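Local structure of acetyl-CoA acetyltransferase A (Ascaris suum, 6BJA) at residues 98-102 against 359-365; 120-126 against 256-262. The protein probably catalyses the transfer of an acetyl group between coenzyme A thioesters, as a thiolase of lipid metabolism that binds coenzyme A. All coordinates share one frame; numbering follows the deposited sequence.

Contact 1 packs helix 97-110 against helix 357-371, and contact 2 pairs the neighbouring strands 116-124 and 257-267 of the mixed sheet; their centres lie about 10 Å apart. The chain order is 98-102, 120-126, 256-262, 359-365, so both strands of contact 2 fall between the two helices of contact 1. The helix pair rests on the strand pair: S98 CB is 3.5 Å from G121 CA, and A359 CB 3.4 Å from G259 O. Contact 1 joins helices of the N- and C-terminal thiolase family regions, as in the layered thiolase fold with central helices between two sheets. At the predicted catalytic H355, S360 OG bonds ND1, and N257 OD1, also bonded to T255, the backbone N.

Contact 1 (98-102 against 359-365); sequences SMKAI and ASGARIV
S98 makes the polar grip of this helix pair. A chi1 of 53° tucks its OG back over its own backbone, flanked by N and C, where it receives A362 N at 2.8 Å in a nearly straight bond (164° at the hydrogen). The same hydroxyl is hydrogen-bonded to the carbonyl of G358, so a side chain of one helix binds two backbone groups near the start of the other, sitting as a knob among A359, S360, G361 and A362. A water bridges alongside, accepting from S98 N at 3.2 Å and from G361 N at 2.9 Å.

Close backbone packing comes next: M99 N lies 3.7 Å from G361 CA, and the axes approach to 7.1 Å at 63°, a closeness allowed because G361 carries no side chain.

The apolar contacts lie toward the later turn of 359-365. M99, bent at chi2 and chi3, curls its CE to 3.7 Å from V365 CG2 and also reaches I364 CD1. I102 meets V365 tip to tip, CD1 to CG2 at 3.9 Å. Strand 388-396 covers this patch through I392. The S98 hydroxyl thus links G358 O and A362 N, the two groups a regular i to i+4 helix bond would join, and the water takes the G361 amide.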
ATOM      1  N   SER A  98     -23.444  17.693   9.689  1.00 15.34           N
ATOM      2  CA  SER A  98     -24.392  18.453   8.877  1.00 14.05           C
ATOM      3  C   SER A  98     -25.517  19.051   9.691  1.00 15.61           C
ATOM      4  O   SER A  98     -26.274  19.874   9.175  1.00 17.03           O
ATOM      5  CB  SER A  98     -24.945  17.616   7.719  1.00 14.19           C
ATOM      6  OG  SER A  98     -25.508  16.367   8.109  1.00 15.14           O
ATOM      7  N   MET A  99     -25.636  18.672  10.969  1.00 14.99           N
ATOM      8  CA  MET A  99     -26.455  19.491  11.838  1.00 16.08           C
ATOM      9  C   MET A  99     -25.735  20.818  12.102  1.00 16.52           C
ATOM     10  O   MET A  99     -26.351  21.869  12.092  1.00 17.32           O
ATOM     11  CB  MET A  99     -26.768  18.775  13.148  1.00 20.23           C
ATOM     12  CG  MET A  99     -27.605  19.610  14.066  1.00 22.54           C
ATOM     13  SD  MET A  99     -29.324  19.667  13.580  1.00 27.00           S
ATOM     14  CE  MET A  99     -29.913  17.994  14.025  1.00 21.13           C
ATOM     15  N   LYS A 100     -24.431  20.762  12.339  1.00 15.62           N
ATOM     16  CA  LYS A 100     -23.635  21.978  12.482  1.00 16.84           C
ATOM     17  C   LYS A 100     -23.733  22.836  11.222  1.00 16.75           C
ATOM     18  O   LYS A 100     -23.827  24.058  11.298  1.00 17.18           O
ATOM     19  CB  LYS A 100     -22.177  21.614  12.807  1.00 15.35           C
ATOM     20  CG  LYS A 100     -21.201  22.777  12.841  1.00 18.69           C
ATOM     21  CD  LYS A 100     -21.553  23.817  13.888  1.00 20.34           C
ATOM     22  CE  LYS A 100     -20.393  24.794  14.064  1.00 26.25           C
ATOM     23  NZ  LYS A 100     -20.772  25.917  14.943  1.00 29.00           N
ATOM     24  N   ALA A 101     -23.739  22.195  10.059  1.00 15.88           N
ATOM     25  CA  ALA A 101     -23.877  22.934   8.810  1.00 15.67           C
ATOM     26  C   ALA A 101     -25.164  23.736   8.807  1.00 17.09           C
ATOM     27  O   ALA A 101     -25.169  24.911   8.419  1.00 16.63           O
ATOM     28  CB  ALA A 101     -23.833  22.000   7.628  1.00 16.56           C
ATOM     29  N   ILE A 102     -26.267  23.106   9.210  1.00 16.02           N
ATOM     30  CA  ILE A 102     -27.551  23.794   9.250  1.00 15.37           C
ATOM     31  C   ILE A 102     -27.511  24.946  10.269  1.00 18.32           C
ATOM     32  O   ILE A 102     -27.995  26.040   9.995  1.00 17.49           O
ATOM     33  CB  ILE A 102     -28.713  22.827   9.567  1.00 16.03           C
ATOM     34  CG1 ILE A 102     -28.902  21.851   8.406  1.00 15.03           C
ATOM     35  CG2 ILE A 102     -30.023  23.591   9.827  1.00 17.35           C
ATOM     36  CD1 ILE A 102     -29.808  20.679   8.706  1.00 18.19           C
ATOM     37  N   ALA A 359     -23.776  12.929   6.700  1.00 16.13           N
ATOM     38  CA  ALA A 359     -25.108  13.249   6.228  1.00 15.05           C
ATOM     39  C   ALA A 359     -26.182  13.174   7.312  1.00 15.09           C
ATOM     40  O   ALA A 359     -27.257  13.752   7.142  1.00 15.06           O
ATOM     41  CB  ALA A 359     -25.493  12.309   5.106  1.00 16.72           C
ATOM     42  N   SER A 360     -25.931  12.438   8.389  1.00 15.09           N
ATOM     43  CA  SER A 360     -27.038  12.097   9.281  1.00 14.00           C
ATOM     44  C   SER A 360     -27.673  13.285  10.009  1.00 14.03           C
ATOM     45  O   SER A 360     -28.880  13.288  10.246  1.00 15.49           O
ATOM     46  CB  SER A 360     -26.585  11.051  10.298  1.00 18.44           C
ATOM     47  OG  SER A 360     -26.588   9.781   9.679  1.00 18.67           O
ATOM     48  N   GLY A 361     -26.883  14.294  10.344  1.00 14.30           N
ATOM     49  CA  GLY A 361     -27.437  15.487  10.960  1.00 15.70           C
ATOM     50  C   GLY A 361     -28.529  16.130  10.133  1.00 16.95           C
ATOM     51  O   GLY A 361     -29.644  16.360  10.592  1.00 17.77           O
ATOM     52  N   ALA A 362     -28.230  16.401   8.863  1.00 14.05           N
ATOM     53  CA  ALA A 362     -29.250  16.950   7.979  1.00 14.50           C
ATOM     54  C   ALA A 362     -30.350  15.923   7.668  1.00 14.65           C
ATOM     55  O   ALA A 362     -31.520  16.276   7.515  1.00 15.54           O
ATOM     56  CB  ALA A 362     -28.616  17.431   6.708  1.00 15.17           C
ATOM     57  N   ARG A 363     -29.974  14.656   7.599  1.00 14.49           N
ATOM     58  CA  ARG A 363     -30.923  13.610   7.243  1.00 14.72           C
ATOM     59  C   ARG A 363     -32.035  13.555   8.300  1.00 15.25           C
ATOM     60  O   ARG A 363     -33.214  13.468   7.948  1.00 15.70           O
ATOM     61  CB  ARG A 363     -30.220  12.256   7.100  1.00 14.92           C
ATOM     62  CG  ARG A 363     -30.943  11.216   6.227  1.00 15.53           C
ATOM     63  CD  ARG A 363     -32.126  10.557   6.926  1.00 15.25           C
ATOM     64  NE  ARG A 363     -31.700   9.811   8.121  1.00 15.00           N
ATOM     65  CZ  ARG A 363     -32.523   9.437   9.094  1.00 17.09           C
ATOM     66  NH1 ARG A 363     -33.802   9.773   9.071  1.00 17.33           N
ATOM     67  NH2 ARG A 363     -32.044   8.745  10.108  1.00 17.29           N
ATOM     68  N   ILE A 364     -31.693  13.633   9.589  1.00 14.95           N
ATOM     69  CA  ILE A 364     -32.763  13.571  10.586  1.00 15.07           C
ATOM     70  C   ILE A 364     -33.606  14.847  10.629  1.00 15.32           C
ATOM     71  O   ILE A 364     -34.799  14.794  10.923  1.00 16.42           O
ATOM     72  CB  ILE A 364     -32.245  13.245  12.011  1.00 16.69           C
ATOM     73  CG1 ILE A 364     -31.355  14.348  12.603  1.00 16.54           C
ATOM     74  CG2 ILE A 364     -31.535  11.898  11.979  1.00 16.38           C
ATOM     75  CD1 ILE A 364     -31.078  14.183  14.141  1.00 17.09           C
ATOM     76  N   VAL A 365     -33.034  15.986  10.261  1.00 15.02           N
ATOM     77  CA  VAL A 365     -33.837  17.198  10.120  1.00 13.97           C
ATOM     78  C   VAL A 365     -34.827  17.057   8.959  1.00 14.14           C
ATOM     79  O   VAL A 365     -36.000  17.442   9.070  1.00 16.13           O
ATOM     80  CB  VAL A 365     -32.959  18.440   9.912  1.00 15.61           C
ATOM     81  CG1 VAL A 365     -33.797  19.658   9.568  1.00 15.92           C
ATOM     82  CG2 VAL A 365     -32.118  18.714  11.163  1.00 15.83           C
TER
HETATM   83  O   HOH W   1     -23.976  14.639  10.251  1.00 17.32           O

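Contact 2 (120-126 against 256-262); sequences LGSESMS and INDGAAA
G121 and E123 face A261 and G259 as the hydrogen-bonded pairs of an antiparallel ladder, G121 N to A261 O measuring 2.9 Å, with both pairs bonded in each direction and the strand axes 4.7 Å apart. At the non-hydrogen-bonded positions L120 CB meets A262 CB at 3.5 Å, and S122 OG, hydrogen-bonded to A33 O, passes 3.7 Å from A260 CB.

Beyond the ladder, the D258 carboxylate, its CG beside the residue's own backbone N (chi1 -57°), reaches S126 with both oxygens: OD1 takes S126 N on its syn lone pair at 2.9 Å, and OD2 takes the S126 hydroxyl at 2.5 Å, 18° out of the carboxylate plane. S126 OG also accepts from R25 N. Two bonds therefore fix the carboxylate's rotation and tie the 3-10 turn to the opposite strand. M125 lies across the start of 256-262, its SD a weak acceptor for N257 N at 3.5 Å and its CE against I256 CG2 at 3.7 Å.

This pair within the mixed sheet of the N-terminal thiolase region reaches bound coenzyme A through I256 and the predicted catalytic H355 through N257. Strand 57-61 flanks 116-124 and strand 11-23 flanks 257-267. Helix 33-48 covers L120, S122, A260 and A262; helix 357-371 covers E123 and A261, the E123 carboxylate accepting from G358 N and V63 N (OE1) and L64 N (OE2).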
ATOM      1  N   LEU A 120     -26.020  21.162   3.901  1.00 14.09           N
ATOM      2  CA  LEU A 120     -26.183  19.755   3.612  1.00 14.25           C
ATOM      3  C   LEU A 120     -25.100  18.897   4.246  1.00 14.66           C
ATOM      4  O   LEU A 120     -24.128  19.396   4.814  1.00 14.26           O
ATOM      5  CB  LEU A 120     -26.189  19.548   2.089  1.00 14.73           C
ATOM      6  CG  LEU A 120     -24.909  19.903   1.350  1.00 14.79           C
ATOM      7  CD1 LEU A 120     -24.522  18.810   0.397  1.00 16.30           C
ATOM      8  CD2 LEU A 120     -25.053  21.243   0.656  1.00 16.49           C
ATOM      9  N   GLY A 121     -25.264  17.592   4.080  1.00 14.85           N
ATOM     10  CA  GLY A 121     -24.255  16.634   4.465  1.00 17.07           C
ATOM     11  C   GLY A 121     -24.220  15.542   3.424  1.00 15.48           C
ATOM     12  O   GLY A 121     -25.240  15.225   2.812  1.00 14.88           O
ATOM     13  N   SER A 122     -23.035  14.976   3.233  1.00 14.21           N
ATOM     14  CA  SER A 122     -22.822  13.891   2.294  1.00 14.42           C
ATOM     15  C   SER A 122     -21.706  13.003   2.780  1.00 17.61           C
ATOM     16  O   SER A 122     -20.664  13.485   3.223  1.00 18.04           O
ATOM     17  CB  SER A 122     -22.460  14.404   0.906  1.00 15.83           C
ATOM     18  OG  SER A 122     -22.467  13.323  -0.024  1.00 17.22           O
ATOM     19  N   GLU A 123     -21.911  11.698   2.683  1.00 15.26           N
ATOM     20  CA  GLU A 123     -20.886  10.768   3.093  1.00 15.05           C
ATOM     21  C   GLU A 123     -20.929   9.539   2.223  1.00 14.94           C
ATOM     22  O   GLU A 123     -21.997   8.950   2.019  1.00 16.81           O
ATOM     23  CB  GLU A 123     -21.055  10.375   4.565  1.00 15.88           C
ATOM     24  CG  GLU A 123     -19.791   9.780   5.169  1.00 15.82           C
ATOM     25  CD  GLU A 123     -18.772  10.851   5.565  1.00 15.93           C
ATOM     26  OE1 GLU A 123     -19.157  11.756   6.343  1.00 15.77           O
ATOM     27  OE2 GLU A 123     -17.596  10.770   5.134  1.00 17.68           O
ATOM     28  N   SER A 124     -19.770   9.172   1.685  1.00 15.52           N
ATOM     29  CA  SER A 124     -19.619   7.917   0.969  1.00 14.87           C
ATOM     30  C   SER A 124     -18.633   7.064   1.738  1.00 16.12           C
ATOM     31  O   SER A 124     -17.421   7.105   1.491  1.00 16.56           O
ATOM     32  CB  SER A 124     -19.122   8.132  -0.447  1.00 16.53           C
ATOM     33  OG  SER A 124     -18.998   6.897  -1.133  1.00 17.27           O
ATOM     34  N   MET A 125     -19.147   6.284   2.670  1.00 16.31           N
ATOM     35  CA  MET A 125     -18.265   5.469   3.468  1.00 16.79           C
ATOM     36  C   MET A 125     -17.698   4.323   2.630  1.00 17.83           C
ATOM     37  O   MET A 125     -16.600   3.828   2.897  1.00 17.29           O
ATOM     38  CB  MET A 125     -19.000   4.995   4.714  1.00 16.43           C
ATOM     39  CG  MET A 125     -19.475   6.171   5.552  1.00 15.15           C
ATOM     40  SD  MET A 125     -20.369   5.806   7.083  1.00 16.79           S
ATOM     41  CE  MET A 125     -19.035   5.337   8.222  1.00 16.51           C
ATOM     42  N   SER A 126     -18.407   3.962   1.559  1.00 16.90           N
ATOM     43  CA  SER A 126     -17.913   2.976   0.610  1.00 17.33           C
ATOM     44  C   SER A 126     -16.575   3.342  -0.006  1.00 19.97           C
ATOM     45  O   SER A 126     -15.832   2.467  -0.429  1.00 20.42           O
ATOM     46  CB  SER A 126     -18.914   2.790  -0.522  1.00 19.24           C
ATOM     47  OG  SER A 126     -20.109   2.180  -0.051  1.00 19.81           O
ATOM     48  N   ILE A 256     -22.551   1.130   8.594  1.00 18.07           N
ATOM     49  CA  ILE A 256     -21.865   2.125   7.759  1.00 16.78           C
ATOM     50  C   ILE A 256     -22.561   2.186   6.388  1.00 15.95           C
ATOM     51  O   ILE A 256     -23.044   1.176   5.853  1.00 18.32           O
ATOM     52  CB  ILE A 256     -20.349   1.848   7.647  1.00 23.93           C
ATOM     53  CG1 ILE A 256     -20.013   0.570   6.907  1.00 27.83           C
ATOM     54  CG2 ILE A 256     -19.719   1.805   9.065  1.00 22.46           C
ATOM     55  CD1 ILE A 256     -18.481   0.376   6.741  1.00 30.92           C
ATOM     56  N   ASN A 257     -22.677   3.405   5.862  1.00 15.48           N
ATOM     57  CA  ASN A 257     -23.603   3.685   4.778  1.00 15.50           C
ATOM     58  C   ASN A 257     -23.189   4.866   3.914  1.00 15.43           C
ATOM     59  O   ASN A 257     -22.332   5.672   4.306  1.00 16.97           O
ATOM     60  CB  ASN A 257     -24.996   3.958   5.351  1.00 17.25           C
ATOM     61  CG  ASN A 257     -25.579   2.750   6.061  1.00 18.56           C
ATOM     62  OD1 ASN A 257     -25.417   2.580   7.274  1.00 17.96           O
ATOM     63  ND2 ASN A 257     -26.251   1.890   5.301  1.00 17.83           N
ATOM     64  N   ASP A 258     -23.833   4.960   2.744  1.00 15.46           N
ATOM     65  CA  ASP A 258     -23.667   6.067   1.807  1.00 15.74           C
ATOM     66  C   ASP A 258     -24.977   6.863   1.686  1.00 16.45           C
ATOM     67  O   ASP A 258     -26.050   6.270   1.588  1.00 16.72           O
ATOM     68  CB  ASP A 258     -23.288   5.576   0.395  1.00 16.77           C
ATOM     69  CG  ASP A 258     -22.019   4.735   0.356  1.00 16.35           C
ATOM     70  OD1 ASP A 258     -21.163   4.895   1.236  1.00 17.51           O
ATOM     71  OD2 ASP A 258     -21.880   3.926  -0.601  1.00 17.51           O
ATOM     72  N   GLY A 259     -24.891   8.191   1.670  1.00 14.46           N
ATOM     73  CA  GLY A 259     -26.068   9.021   1.504  1.00 16.23           C
ATOM     74  C   GLY A 259     -25.807  10.496   1.681  1.00 14.84           C
ATOM     75  O   GLY A 259     -24.726  10.888   2.129  1.00 15.19           O
ATOM     76  N   ALA A 260     -26.799  11.309   1.327  1.00 14.44           N
ATOM     77  CA  ALA A 260     -26.720  12.761   1.469  1.00 13.65           C
ATOM     78  C   ALA A 260     -28.090  13.363   1.763  1.00 14.89           C
ATOM     79  O   ALA A 260     -29.126  12.754   1.509  1.00 13.88           O
ATOM     80  CB  ALA A 260     -26.116  13.389   0.217  1.00 15.01           C
ATOM     81  N   ALA A 261     -28.077  14.555   2.337  1.00 14.49           N
ATOM     82  CA  ALA A 261     -29.305  15.257   2.686  1.00 14.81           C
ATOM     83  C   ALA A 261     -29.046  16.748   2.685  1.00 15.46           C
ATOM     84  O   ALA A 261     -27.963  17.178   3.074  1.00 15.61           O
ATOM     85  CB  ALA A 261     -29.814  14.812   4.045  1.00 14.36           C
ATOM     86  N   ALA A 262     -30.039  17.537   2.276  1.00 14.06           N
ATOM     87  CA  ALA A 262     -29.854  18.979   2.099  1.00 14.54           C
ATOM     88  C   ALA A 262     -31.098  19.778   2.403  1.00 17.93           C
ATOM     89  O   ALA A 262     -32.220  19.321   2.126  1.00 17.21           O
ATOM     90  CB  ALA A 262     -29.404  19.301   0.640  1.00 13.15           C
TER